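Long-range contacts in major capsid protein (Human herpesvirus 1, PDB 1NO7), which builds the icosahedral capsid shell of herpes simplex virus as its major subunit, represented here by its protease-resistant upper domain: residues D217-S222 / V357-Y362; D312-A317 / R328-L333; F257-P262 / Q589-L594. All blocks are in the same frame, centred on the assembly; numbering follows the deposited sequence.

Contact 1. Residues D217-S222 / V357-Y362; sequences DYSLVS and VHHKIY
Y218 and H359, with CA atoms 6.2 Å apart, are the nearest backbone neighbours where the first turn of helix 218-226 faces helix 353-371, the two short axes running 10.7 Å apart at 114°. This steep helix-helix crossing illustrates how an aromatic cluster, here Y218, H359 and Y362, can fill a buried interface that the backbones themselves do not close. Y218 is the middle member. Its CG lies anti to the backbone N (chi1 -157°), which carries the ring out toward helix 353-371, and H359 and Y362 both contact that ring. On the H359 side the pair is an offset edge-to-face contact, the tyrosine giving its edge and the imidazole its face, with planes at 83°. Y218 CB adds a CH-pi contact, sitting almost on the ring normal, 3.9 Å from the centroid of the H359 ring. On the Y362 side the two rings are tilted obliquely, and Y218 CD1 stands over one face of Y362, displaced from the centre toward the rim. The phenol group of Y362 is held separately, its OH bonding to the backbone O of V215. Just ahead of Y218, D217 is the N-cap of helix 218-226: its OD1 accepts from L220 N at 3.1 Å. OD2 bonds to W287 and Q181, so both carboxylate oxygens have partners. V244 and L243 of helix 234-256 pack on Y218 and Y362 respectively. A polar bond completes the crossing: S219 OG lies at the imidazole edge, near the ring plane, 3.1 Å from H359 NE2, and either partner could be the donor.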
loop_
_atom_site.group_PDB
_atom_site.type_symbol
_atom_site.label_atom_id
_atom_site.label_comp_id
_atom_site.label_asym_id
_atom_site.label_seq_id
_atom_site.Cartn_x
_atom_site.Cartn_y
_atom_site.Cartn_z
ATOM N N ASP A 217 2.990 -7.526 -0.743
ATOM C CA ASP A 217 3.638 -6.730 -1.789
ATOM C C ASP A 217 3.338 -7.311 -3.177
ATOM O O ASP A 217 3.780 -8.425 -3.510
ATOM C CB ASP A 217 5.153 -6.704 -1.579
ATOM C CG ASP A 217 5.871 -5.822 -2.592
ATOM O OD1 ASP A 217 5.623 -5.987 -3.816
ATOM O OD2 ASP A 217 6.692 -4.970 -2.166
ATOM N N TYR A 218 2.634 -6.552 -4.014
ATOM C CA TYR A 218 2.289 -7.071 -5.328
ATOM C C TYR A 218 3.496 -7.356 -6.205
ATOM O O TYR A 218 3.591 -8.432 -6.807
ATOM C CB TYR A 218 1.335 -6.132 -6.082
ATOM C CG TYR A 218 0.553 -6.887 -7.138
ATOM C CD1 TYR A 218 -0.260 -7.964 -6.770
ATOM C CD2 TYR A 218 0.700 -6.606 -8.500
ATOM C CE1 TYR A 218 -0.899 -8.753 -7.720
ATOM C CE2 TYR A 218 0.062 -7.393 -9.468
ATOM C CZ TYR A 218 -0.732 -8.472 -9.065
ATOM O OH TYR A 218 -1.320 -9.314 -9.992
ATOM N N SER A 219 4.408 -6.391 -6.289
ATOM C CA SER A 219 5.602 -6.554 -7.102
ATOM C C SER A 219 6.222 -7.933 -6.886
ATOM O O SER A 219 6.527 -8.643 -7.851
ATOM C CB SER A 219 6.617 -5.466 -6.768
ATOM O OG SER A 219 6.210 -4.215 -7.296
ATOM N N LEU A 220 6.409 -8.317 -5.626
ATOM C CA LEU A 220 6.978 -9.630 -5.354
ATOM C C LEU A 220 5.995 -10.666 -5.869
ATOM O O LEU A 220 6.309 -11.412 -6.797
ATOM C CB LEU A 220 7.218 -9.850 -3.861
ATOM C CG LEU A 220 7.960 -8.719 -3.123
ATOM C CD1 LEU A 220 8.506 -9.318 -1.817
ATOM C CD2 LEU A 220 9.096 -8.104 -3.962
ATOM N N VAL A 221 4.804 -10.711 -5.280
ATOM C CA VAL A 221 3.801 -11.667 -5.725
ATOM C C VAL A 221 3.810 -11.752 -7.255
ATOM O O VAL A 221 3.675 -12.839 -7.833
ATOM C CB VAL A 221 2.394 -11.258 -5.255
ATOM C CG1 VAL A 221 1.352 -12.166 -5.904
ATOM C CG2 VAL A 221 2.306 -11.363 -3.719
ATOM N N SER A 222 3.986 -10.606 -7.912
ATOM C CA SER A 222 4.015 -10.575 -9.370
ATOM C C SER A 222 5.115 -11.532 -9.849
ATOM O O SER A 222 4.836 -12.497 -10.574
ATOM C CB SER A 222 4.283 -9.152 -9.862
ATOM O OG SER A 222 3.969 -9.039 -11.238
ATOM N N VAL A 357 -1.822 -0.295 -12.533
ATOM C CA VAL A 357 -3.238 -0.578 -12.301
ATOM C C VAL A 357 -3.371 -1.736 -11.323
ATOM O O VAL A 357 -3.790 -1.545 -10.169
ATOM C CB VAL A 357 -3.977 -0.976 -13.605
ATOM C CG1 VAL A 357 -5.341 -1.581 -13.273
ATOM C CG2 VAL A 357 -4.158 0.247 -14.485
ATOM N N HIS A 358 -3.009 -2.930 -11.795
ATOM C CA HIS A 358 -3.103 -4.127 -10.974
ATOM C C HIS A 358 -2.630 -3.868 -9.563
ATOM O O HIS A 358 -3.151 -4.459 -8.612
ATOM C CB HIS A 358 -2.288 -5.259 -11.567
ATOM C CG HIS A 358 -2.714 -5.630 -12.941
ATOM N ND1 HIS A 358 -2.296 -4.939 -14.057
ATOM C CD2 HIS A 358 -3.570 -6.583 -13.381
ATOM C CE1 HIS A 358 -2.879 -5.450 -15.128
ATOM N NE2 HIS A 358 -3.657 -6.448 -14.745
ATOM N N HIS A 359 -1.638 -2.995 -9.419
ATOM C CA HIS A 359 -1.152 -2.689 -8.084
ATOM C C HIS A 359 -2.282 -2.027 -7.299
ATOM O O HIS A 359 -2.647 -2.475 -6.196
ATOM C CB HIS A 359 0.079 -1.786 -8.163
ATOM C CG HIS A 359 1.359 -2.546 -8.332
ATOM N ND1 HIS A 359 1.495 -3.575 -9.240
ATOM C CD2 HIS A 359 2.549 -2.447 -7.692
ATOM C CE1 HIS A 359 2.713 -4.079 -9.152
ATOM N NE2 HIS A 359 3.372 -3.413 -8.220
ATOM N N LYS A 360 -2.846 -0.969 -7.883
ATOM C CA LYS A 360 -3.945 -0.258 -7.255
ATOM C C LYS A 360 -5.063 -1.241 -6.963
ATOM O O LYS A 360 -5.633 -1.234 -5.875
ATOM C CB LYS A 360 -4.432 0.852 -8.169
ATOM C CG LYS A 360 -3.422 1.960 -8.293
ATOM C CD LYS A 360 -3.732 2.877 -9.461
ATOM C CE LYS A 360 -5.127 3.470 -9.357
ATOM N NZ LYS A 360 -5.383 4.330 -10.551
ATOM N N ILE A 361 -5.362 -2.104 -7.927
ATOM C CA ILE A 361 -6.419 -3.094 -7.719
ATOM C C ILE A 361 -6.109 -3.928 -6.478
ATOM O O ILE A 361 -6.977 -4.153 -5.620
ATOM C CB ILE A 361 -6.535 -4.074 -8.881
ATOM C CG1 ILE A 361 -6.895 -3.307 -10.163
ATOM C CG2 ILE A 361 -7.534 -5.170 -8.511
ATOM C CD1 ILE A 361 -7.384 -4.187 -11.343
ATOM N N TYR A 362 -4.861 -4.378 -6.392
ATOM C CA TYR A 362 -4.402 -5.203 -5.287
ATOM C C TYR A 362 -4.488 -4.477 -3.942
ATOM O O TYR A 362 -5.105 -4.978 -2.993
ATOM C CB TYR A 362 -2.950 -5.625 -5.535
ATOM C CG TYR A 362 -2.508 -6.748 -4.637
ATOM C CD1 TYR A 362 -2.879 -8.067 -4.914
ATOM C CD2 TYR A 362 -1.787 -6.493 -3.468
ATOM C CE1 TYR A 362 -2.547 -9.112 -4.041
ATOM C CE2 TYR A 362 -1.455 -7.527 -2.588
ATOM C CZ TYR A 362 -1.841 -8.831 -2.882
ATOM O OH TYR A 362 -1.552 -9.851 -2.007
#

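Contact 2. Residues D312-A317 / R328-L333; sequences DPVYAA and RNDGQL
V314 and Q332 lie side by side, and the backbone of V314 grips the chain on both flanks of Q332. V314 N donates to G331 O at 3.0 Å in a nearly straight bond (170° at the hydrogen), while V314 O receives L333 N at 2.6 Å. The same V314 O is also approached by the CA-H of Q332. Side chains then sort onto two faces. V314 and Q332 share one: Q332 CG, anti to its backbone N (chi1 -170°), lies beside V314 CG1, and Q332 CB is 3.4 Å from V314 CG1. Y315 and L333 share the other. There P313, just ahead of the strand, joins in, its CB touching L333 CD2 at 3.8 Å. Further out, L292 of helix 290-296 packs against both Y315 and L333, and A308 of strand 307-308 against P313 and L333, so this face is the one turned toward the body of the domain. Ahead of Q332 comes G331, with positive phi (63°), and before it a salt bridge within the same segment. R328 NE meets D330 OD1 at 3.1 Å on the syn side of the carboxylate, tilted out of its plane, and R328 NH1 is in turn paired with E453. Backbone bonding between A316 and H335 carries the pairing onward. The whole is a worked example of a small two-stranded parallel beta sheet: successive bridges, V314 with Q332 and Y315 with L333, bring side chains to alternate faces, and the short connection between the strands contains neither helix nor strand.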
loop_
_atom_site.group_PDB
_atom_site.type_symbol
_atom_site.label_atom_id
_atom_site.label_comp_id
_atom_site.label_asym_id
_atom_site.label_seq_id
_atom_site.Cartn_x
_atom_site.Cartn_y
_atom_site.Cartn_z
ATOM N N ASP A 312 9.290 19.516 -5.249
ATOM C CA ASP A 312 8.914 19.067 -6.580
ATOM C C ASP A 312 9.708 17.776 -6.752
ATOM O O ASP A 312 10.940 17.777 -6.648
ATOM C CB ASP A 312 9.340 20.094 -7.627
ATOM C CG ASP A 312 8.636 21.422 -7.455
ATOM O OD1 ASP A 312 8.602 21.936 -6.316
ATOM O OD2 ASP A 312 8.120 21.957 -8.459
ATOM N N PRO A 313 9.016 16.654 -6.997
ATOM C CA PRO A 313 9.665 15.351 -7.173
ATOM C C PRO A 313 10.624 15.200 -8.370
ATOM O O PRO A 313 10.203 15.269 -9.534
ATOM C CB PRO A 313 8.474 14.387 -7.247
ATOM C CG PRO A 313 7.429 15.211 -7.905
ATOM C CD PRO A 313 7.558 16.532 -7.168
ATOM N N VAL A 314 11.912 14.993 -8.062
ATOM C CA VAL A 314 12.955 14.786 -9.076
ATOM C C VAL A 314 13.332 13.304 -9.071
ATOM O O VAL A 314 13.586 12.724 -8.002
ATOM C CB VAL A 314 14.214 15.617 -8.778
ATOM C CG1 VAL A 314 14.712 15.317 -7.374
ATOM C CG2 VAL A 314 15.290 15.314 -9.812
ATOM N N TYR A 315 13.370 12.704 -10.259
ATOM C CA TYR A 315 13.675 11.281 -10.398
ATOM C C TYR A 315 15.149 10.885 -10.278
ATOM O O TYR A 315 16.048 11.732 -10.234
ATOM C CB TYR A 315 13.125 10.754 -11.728
ATOM C CG TYR A 315 11.655 11.028 -11.943
ATOM C CD1 TYR A 315 10.852 11.518 -10.910
ATOM C CD2 TYR A 315 11.065 10.808 -13.186
ATOM C CE1 TYR A 315 9.499 11.788 -11.110
ATOM C CE2 TYR A 315 9.710 11.071 -13.399
ATOM C CZ TYR A 315 8.933 11.563 -12.356
ATOM O OH TYR A 315 7.597 11.836 -12.562
ATOM N N ALA A 316 15.382 9.577 -10.225
ATOM C CA ALA A 316 16.724 9.022 -10.113
ATOM C C ALA A 316 16.728 7.630 -10.748
ATOM O O ALA A 316 15.929 6.772 -10.363
ATOM C CB ALA A 316 17.125 8.938 -8.646
ATOM N N ALA A 317 17.625 7.417 -11.713
ATOM C CA ALA A 317 17.727 6.140 -12.423
ATOM C C ALA A 317 18.345 4.985 -11.624
ATOM O O ALA A 317 18.075 3.815 -11.929
ATOM C CB ALA A 317 18.495 6.332 -13.725
ATOM N N ARG A 328 18.561 12.017 3.300
ATOM C CA ARG A 328 18.393 13.037 2.268
ATOM C C ARG A 328 17.002 13.651 2.283
ATOM O O ARG A 328 15.989 12.949 2.252
ATOM C CB ARG A 328 18.680 12.466 0.884
ATOM C CG ARG A 328 17.546 11.705 0.258
ATOM C CD ARG A 328 18.030 11.128 -1.041
ATOM N NE ARG A 328 18.743 12.130 -1.828
ATOM C CZ ARG A 328 19.654 11.849 -2.756
ATOM N NH1 ARG A 328 19.981 10.589 -3.025
ATOM N NH2 ARG A 328 20.237 12.836 -3.423
ATOM N N ASN A 329 16.964 14.975 2.342
ATOM C CA ASN A 329 15.710 15.700 2.362
ATOM C C ASN A 329 15.725 16.693 1.211
ATOM O O ASN A 329 16.042 17.867 1.400
ATOM C CB ASN A 329 15.559 16.437 3.694
ATOM C CG ASN A 329 14.220 17.131 3.827
ATOM O OD1 ASN A 329 13.949 17.790 4.831
ATOM N ND2 ASN A 329 13.372 16.986 2.814
ATOM N N ASP A 330 15.388 16.220 0.014
ATOM C CA ASP A 330 15.387 17.091 -1.152
ATOM C C ASP A 330 14.323 16.700 -2.164
ATOM O O ASP A 330 14.253 17.282 -3.251
ATOM C CB ASP A 330 16.749 17.059 -1.843
ATOM C CG ASP A 330 16.987 15.759 -2.586
ATOM O OD1 ASP A 330 17.065 14.703 -1.922
ATOM O OD2 ASP A 330 17.089 15.792 -3.833
ATOM N N GLY A 331 13.506 15.710 -1.827
ATOM C CA GLY A 331 12.471 15.301 -2.762
ATOM C C GLY A 331 13.004 14.752 -4.087
ATOM O O GLY A 331 12.743 15.289 -5.176
ATOM N N GLN A 332 13.771 13.672 -3.982
ATOM C CA GLN A 332 14.337 13.001 -5.142
ATOM C C GLN A 332 13.894 11.550 -5.018
ATOM O O GLN A 332 14.217 10.871 -4.041
ATOM C CB GLN A 332 15.853 13.096 -5.110
ATOM C CG GLN A 332 16.500 12.635 -6.385
ATOM C CD GLN A 332 17.989 12.829 -6.358
ATOM O OE1 GLN A 332 18.701 12.155 -5.611
ATOM N NE2 GLN A 332 18.479 13.762 -7.166
ATOM N N LEU A 333 13.147 11.072 -6.000
ATOM C CA LEU A 333 12.635 9.707 -5.927
ATOM C C LEU A 333 13.321 8.678 -6.824
ATOM O O LEU A 333 13.477 8.866 -8.039
ATOM C CB LEU A 333 11.111 9.706 -6.195
ATOM C CG LEU A 333 10.131 10.103 -5.067
ATOM C CD1 LEU A 333 10.810 10.893 -3.934
ATOM C CD2 LEU A 333 9.007 10.927 -5.698
#

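Contact 3. Residues F257-P262 / Q589-L594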
loop_
_atom_site.group_PDB
_atom_site.type_symbol
_atom_site.label_atom_id
_atom_site.label_comp_id
_atom_site.label_asym_id
_atom_site.label_seq_id
_atom_site.Cartn_x
_atom_site.Cartn_y
_atom_site.Cartn_z
ATOM N N PHE A 257 -17.796 -3.171 -18.290
ATOM C CA PHE A 257 -18.843 -2.186 -18.075
ATOM C C PHE A 257 -18.398 -0.797 -18.521
ATOM O O PHE A 257 -18.651 0.206 -17.845
ATOM C CB PHE A 257 -19.236 -2.191 -16.602
ATOM C CG PHE A 257 -19.850 -3.481 -16.156
ATOM C CD1 PHE A 257 -19.748 -3.895 -14.838
ATOM C CD2 PHE A 257 -20.567 -4.265 -17.047
ATOM C CE1 PHE A 257 -20.360 -5.079 -14.408
ATOM C CE2 PHE A 257 -21.181 -5.445 -16.636
ATOM C CZ PHE A 257 -21.079 -5.857 -15.311
ATOM N N THR A 258 -17.685 -0.760 -19.645
ATOM C CA THR A 258 -17.252 0.492 -20.261
ATOM C C THR A 258 -17.630 0.292 -21.728
ATOM O O THR A 258 -17.731 -0.847 -22.198
ATOM C CB THR A 258 -15.729 0.747 -20.157
ATOM O OG1 THR A 258 -15.349 0.836 -18.780
ATOM C CG2 THR A 258 -15.364 2.079 -20.846
ATOM N N LEU A 259 -17.853 1.380 -22.451
ATOM C CA LEU A 259 -18.247 1.257 -23.840
ATOM C C LEU A 259 -17.102 1.542 -24.784
ATOM O O LEU A 259 -16.333 2.485 -24.584
ATOM C CB LEU A 259 -19.423 2.189 -24.121
ATOM C CG LEU A 259 -20.629 1.871 -23.236
ATOM C CD1 LEU A 259 -21.672 2.959 -23.368
ATOM C CD2 LEU A 259 -21.201 0.514 -23.619
ATOM N N THR A 260 -16.996 0.712 -25.813
ATOM C CA THR A 260 -15.946 0.836 -26.811
ATOM C C THR A 260 -16.249 1.942 -27.810
ATOM O O THR A 260 -16.932 1.710 -28.806
ATOM C CB THR A 260 -15.788 -0.480 -27.559
ATOM O OG1 THR A 260 -17.082 -0.951 -27.960
ATOM C CG2 THR A 260 -15.135 -1.518 -26.658
ATOM N N GLY A 261 -15.733 3.140 -27.545
ATOM C CA GLY A 261 -15.981 4.264 -28.433
ATOM C C GLY A 261 -14.844 5.266 -28.551
ATOM O O GLY A 261 -13.686 4.871 -28.685
ATOM N N PRO A 262 -15.150 6.579 -28.515
ATOM C CA PRO A 262 -14.184 7.685 -28.617
ATOM C C PRO A 262 -13.224 7.812 -27.435
ATOM O O PRO A 262 -13.162 6.943 -26.567
ATOM C CB PRO A 262 -15.081 8.919 -28.739
ATOM C CG PRO A 262 -16.341 8.379 -29.337
ATOM C CD PRO A 262 -16.527 7.098 -28.573
ATOM N N GLN A 589 -21.885 2.707 -17.279
ATOM C CA GLN A 589 -22.396 1.784 -16.279
ATOM C C GLN A 589 -23.830 1.364 -16.635
ATOM O O GLN A 589 -24.178 0.175 -16.537
ATOM C CB GLN A 589 -22.345 2.435 -14.902
ATOM C CG GLN A 589 -20.948 2.723 -14.460
ATOM C CD GLN A 589 -20.894 3.707 -13.306
ATOM O OE1 GLN A 589 -21.458 3.469 -12.225
ATOM N NE2 GLN A 589 -20.207 4.828 -13.526
ATOM N N LEU A 590 -24.644 2.333 -17.074
ATOM C CA LEU A 590 -26.031 2.069 -17.454
ATOM C C LEU A 590 -26.150 1.178 -18.690
ATOM O O LEU A 590 -26.799 0.128 -18.640
ATOM C CB LEU A 590 -26.765 3.385 -17.711
ATOM C CG LEU A 590 -27.346 4.064 -16.462
ATOM C CD1 LEU A 590 -27.785 5.514 -16.780
ATOM C CD2 LEU A 590 -28.516 3.204 -15.947
ATOM N N LYS A 591 -25.538 1.610 -19.794
ATOM C CA LYS A 591 -25.557 0.864 -21.061
ATOM C C LYS A 591 -25.142 -0.605 -20.882
ATOM O O LYS A 591 -25.893 -1.519 -21.237
ATOM C CB LYS A 591 -24.612 1.521 -22.070
ATOM C CG LYS A 591 -25.136 2.785 -22.717
ATOM C CD LYS A 591 -26.087 2.452 -23.847
ATOM C CE LYS A 591 -26.523 3.703 -24.581
ATOM N NZ LYS A 591 -27.225 4.653 -23.671
ATOM N N THR A 592 -23.937 -0.815 -20.347
ATOM C CA THR A 592 -23.390 -2.149 -20.108
ATOM C C THR A 592 -24.279 -2.937 -19.139
ATOM O O THR A 592 -24.349 -4.168 -19.192
ATOM C CB THR A 592 -21.970 -2.039 -19.530
ATOM O OG1 THR A 592 -22.000 -1.241 -18.338
ATOM C CG2 THR A 592 -21.047 -1.373 -20.530
ATOM N N GLY A 593 -24.952 -2.219 -18.247
ATOM C CA GLY A 593 -25.835 -2.874 -17.302
ATOM C C GLY A 593 -25.216 -3.124 -15.945
ATOM O O GLY A 593 -25.364 -4.208 -15.379
ATOM N N LEU A 594 -24.525 -2.126 -15.413
ATOM C CA LEU A 594 -23.897 -2.275 -14.115
ATOM C C LEU A 594 -24.974 -2.404 -13.041
ATOM O O LEU A 594 -25.018 -3.392 -12.309
ATOM C CB LEU A 594 -22.986 -1.076 -13.840
ATOM C CG LEU A 594 -22.122 -1.134 -12.582
ATOM C CD1 LEU A 594 -21.589 -2.544 -12.376
ATOM C CD2 LEU A 594 -20.994 -0.120 -12.719
#
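A Schellman motif at the C-terminal end of helix 583-593 provides the surface on which F257 meets T592 and L594, and it shows how a helix terminus can serve as a packing site for a distant loop. G593 is the C-prime residue, with a positive phi of 97°, and L594 N reaches back to Q589 O at 2.6 Å. At this phi and psi a side chain would press on the preceding carbonyl, which accounts for glycine here. The turn brings T592 and L594 together beside the loop that follows helix 234-256. F257 and T592 come closest in backbone terms, their CA atoms 5.0 Å apart. T592 points at the loop: its methyl CG2 packs on the F257 backbone, 3.4 Å from F257 CA, while OG1 lies beside F257 CB. That hydroxyl is not bonded across the contact; its hydrogen bond goes to H588 O, one turn back in its own helix. The F257 and L594 side chains cross at about a right angle. L594 CG is anti to the backbone N (chi1 -174°). L594 CD1 touches the ring atom F257 CD1 at 3.4 Å. No hydrogen bond joins the two segments, but neighbouring residues pin the loop: L259 N bonds to H588 ND1, and T258 OG1 to N273 ND2 and V254 O. The contact lies at the surface, and its outer part is aliphatic. L259 CD2 rests near the methyl CG2 of T592, at 3.6 Å. The L259 and K591 side chains cross at about a right angle, with L259 CD1 3.5 Å from both K591 CB and K591 CG.

The three contacts occupy separate regions of one upper domain and do not touch. Contact 1 is the most central, about 9 Å from the chain centre, and its own centre lies about 23 Å from that of contact 2 and 26 Å from that of contact 3; the centres of contacts 2 and 3 are about 40 Å apart. Along the chain, contact 2 is nested inside the loops closed by both others, whereas the segments of contacts 1 and 3 alternate. Helix 353-371 of contact 1 follows strand 332-334 of contact 2, and helix 234-256, which packs on contact 1, leads into the loop of contact 3. The interleaved closures of contacts 1 and 3 tie distant sequence together, while contact 2 is a local pairing within both.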